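Local coordinates for protein FAD dependent oxidoreductase (Chelativorans sp. BNC1, PDB 6PXS) that probably oxidises iminodiacetate, an intermediate of EDTA breakdown, using a bound FAD as its redox cofactor, at residues A[306-311]-A[328-333]. Sequence-based numbering, arbitrary orientation.
Sequences FRPAGS and IGNGLG. With FAD (flavin-adenine dinucleotide), chain E.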
# COMPACT_ATOMS: atom_id res chain seq x y z
N PHE A 306 14.73 4.30 -11.06
CA PHE A 306 16.08 4.80 -11.27
C PHE A 306 16.51 4.45 -12.69
O PHE A 306 16.76 3.28 -13.00
CB PHE A 306 17.04 4.21 -10.24
CG PHE A 306 16.60 4.40 -8.81
CD1 PHE A 306 16.50 5.67 -8.27
CD2 PHE A 306 16.31 3.31 -8.01
CE1 PHE A 306 16.10 5.85 -6.95
CE2 PHE A 306 15.92 3.48 -6.69
CZ PHE A 306 15.81 4.75 -6.17
N ARG A 307 16.58 5.46 -13.55
CA ARG A 307 16.99 5.23 -14.92
C ARG A 307 18.48 4.88 -14.97
O ARG A 307 19.29 5.51 -14.28
CB ARG A 307 16.74 6.46 -15.78
CG ARG A 307 15.30 6.92 -15.86
CD ARG A 307 15.20 8.23 -16.62
NE ARG A 307 14.59 9.28 -15.81
CZ ARG A 307 13.34 9.71 -15.93
NH1 ARG A 307 12.90 10.67 -15.13
NH2 ARG A 307 12.53 9.21 -16.86
N PRO A 308 18.88 3.88 -15.77
CA PRO A 308 20.31 3.66 -15.97
C PRO A 308 20.91 4.72 -16.87
O PRO A 308 21.12 4.49 -18.07
CB PRO A 308 20.36 2.27 -16.61
CG PRO A 308 19.07 2.15 -17.33
CD PRO A 308 18.06 2.91 -16.51
N ALA A 309 21.15 5.90 -16.31
CA ALA A 309 21.65 7.04 -17.09
C ALA A 309 23.16 6.95 -17.21
O ALA A 309 23.87 6.90 -16.21
CB ALA A 309 21.24 8.35 -16.43
N GLY A 310 23.65 6.93 -18.45
CA GLY A 310 25.07 6.86 -18.71
C GLY A 310 25.69 8.23 -18.94
O GLY A 310 25.00 9.23 -19.13
N SER A 311 27.02 8.26 -18.92
CA SER A 311 27.73 9.50 -19.22
C SER A 311 27.34 10.01 -20.60
O SER A 311 26.95 11.17 -20.76
CB SER A 311 29.24 9.28 -19.13
OG SER A 311 29.68 8.33 -20.08
N ILE A 328 27.74 -6.90 -21.79
CA ILE A 328 27.09 -5.86 -20.99
C ILE A 328 26.05 -5.15 -21.85
O ILE A 328 26.30 -4.83 -23.01
CB ILE A 328 28.12 -4.85 -20.44
CG1 ILE A 328 29.14 -5.56 -19.56
CG2 ILE A 328 27.41 -3.74 -19.66
CD1 ILE A 328 30.23 -4.65 -19.03
N GLY A 329 24.88 -4.93 -21.26
CA GLY A 329 23.88 -4.07 -21.84
C GLY A 329 23.31 -3.13 -20.80
O GLY A 329 22.71 -3.58 -19.82
N ASN A 330 23.49 -1.83 -20.99
CA ASN A 330 23.06 -0.84 -20.00
C ASN A 330 23.14 0.54 -20.65
O ASN A 330 23.58 0.68 -21.80
CB ASN A 330 23.92 -0.93 -18.74
CG ASN A 330 23.24 -0.32 -17.53
OD1 ASN A 330 22.06 0.02 -17.58
ND2 ASN A 330 23.98 -0.18 -16.44
N GLY A 331 22.71 1.55 -19.90
CA GLY A 331 22.72 2.91 -20.40
C GLY A 331 21.49 3.31 -21.17
O GLY A 331 21.55 4.26 -21.95
N LEU A 332 20.37 2.61 -20.98
CA LEU A 332 19.17 2.90 -21.74
C LEU A 332 18.53 4.22 -21.33
O LEU A 332 17.72 4.76 -22.09
CB LEU A 332 18.16 1.77 -21.58
CG LEU A 332 18.64 0.41 -22.08
CD1 LEU A 332 17.57 -0.66 -21.87
CD2 LEU A 332 19.05 0.49 -23.54
N GLY A 333 18.88 4.75 -20.16
CA GLY A 333 18.42 6.08 -19.79
C GLY A 333 16.90 6.18 -19.81
O GLY A 333 16.19 5.33 -19.26
PA FAD E . 16.02 -2.24 -14.87
O1A FAD E . 16.18 -1.44 -13.63
O2A FAD E . 14.58 -2.33 -15.38
O5B FAD E . 16.61 -3.69 -14.72
C5B FAD E . 17.66 -3.97 -13.78
C4B FAD E . 17.33 -5.25 -13.06
O4B FAD E . 18.55 -5.92 -12.67
C3B FAD E . 16.51 -5.08 -11.78
O3B FAD E . 15.52 -6.09 -11.67
C2B FAD E . 17.57 -5.20 -10.68
O2B FAD E . 17.02 -5.65 -9.45
C1B FAD E . 18.48 -6.25 -11.30
N9A FAD E . 19.84 -6.27 -10.76
C8A FAD E . 20.73 -5.24 -10.71
N7A FAD E . 21.88 -5.55 -10.15
C5A FAD E . 21.73 -6.89 -9.82
C6A FAD E . 22.59 -7.82 -9.20
N6A FAD E . 23.83 -7.52 -8.79
N1A FAD E . 22.13 -9.07 -9.01
C2A FAD E . 20.89 -9.37 -9.41
N3A FAD E . 19.99 -8.58 -10.01
C4A FAD E . 20.47 -7.35 -10.18
N1 FAD E . 11.67 4.70 -21.57
C2 FAD E . 10.96 4.88 -22.73
O2 FAD E . 11.34 4.39 -23.80
N3 FAD E . 9.79 5.61 -22.71
C4 FAD E . 9.23 6.22 -21.61
O4 FAD E . 8.18 6.85 -21.71
C4X FAD E . 9.99 6.03 -20.38
N5 FAD E . 9.53 6.57 -19.29
C5X FAD E . 10.26 6.39 -18.12
C6 FAD E . 9.78 6.96 -16.94
C7 FAD E . 10.47 6.80 -15.74
C7M FAD E . 9.93 7.44 -14.49
C8 FAD E . 11.67 6.07 -15.72
C8M FAD E . 12.43 5.89 -14.44
C9 FAD E . 12.14 5.50 -16.90
C9A FAD E . 11.45 5.65 -18.09
N10 FAD E . 11.91 5.08 -19.30
C10 FAD E . 11.20 5.26 -20.47
C1' FAD E . 13.16 4.31 -19.34
C2' FAD E . 12.96 2.82 -19.04
O2' FAD E . 12.00 2.65 -17.99
C3' FAD E . 14.30 2.23 -18.59
O3' FAD E . 15.34 2.74 -19.42
C4' FAD E . 14.36 0.70 -18.64
O4' FAD E . 13.31 0.17 -17.83
C5' FAD E . 15.70 0.18 -18.17
O5' FAD E . 15.67 -1.26 -18.14
P FAD E . 16.87 -2.09 -17.56
O1P FAD E . 18.17 -1.59 -18.21
O2P FAD E . 16.64 -3.55 -17.64
O3P FAD E . 16.90 -1.62 -16.04
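The carbonyl of P308 receives the backbone N-H of G333, with G333 N 3.1 Å from P308 O and lying above the carbonyl plane. The same oxygen takes a CA-H...O contact from G331, whose CA lies 3.2 Å from P308 O. P308 is the centre of an inverse gamma turn near the end of strand 298-310, A309 N reaching back weakly to R307 O.

Van der Waals contact adds to this. The P308 ring crosses the N330 amide obliquely, while its CG approaches L332 CB at 4.4 Å. N330 CG is anti to the backbone N (chi1 -159°), and its OD1 lies against P308 CB. An amide suits this place: ND2 donates to H218, and OD1 weakly accepts G331 N.

Residues 331-333 follow strand 326-330 of the Rossmann-type sheet and belong to a glycine-rich turn leading toward helix 336-352. At G331 a CB would press against the N330 carbonyl oxygen; at G333 positive phi alone suits glycine.

The cofactor meets both segments. FAD O3' donates to G333 O at 2.7 Å. R307 offers the flavin both aliphatic CG, 3.4 Å from methyl C8M, and its guanidinium: C8M lies over one face, offset toward the rim, and NH2 is 3.4 Å from C7.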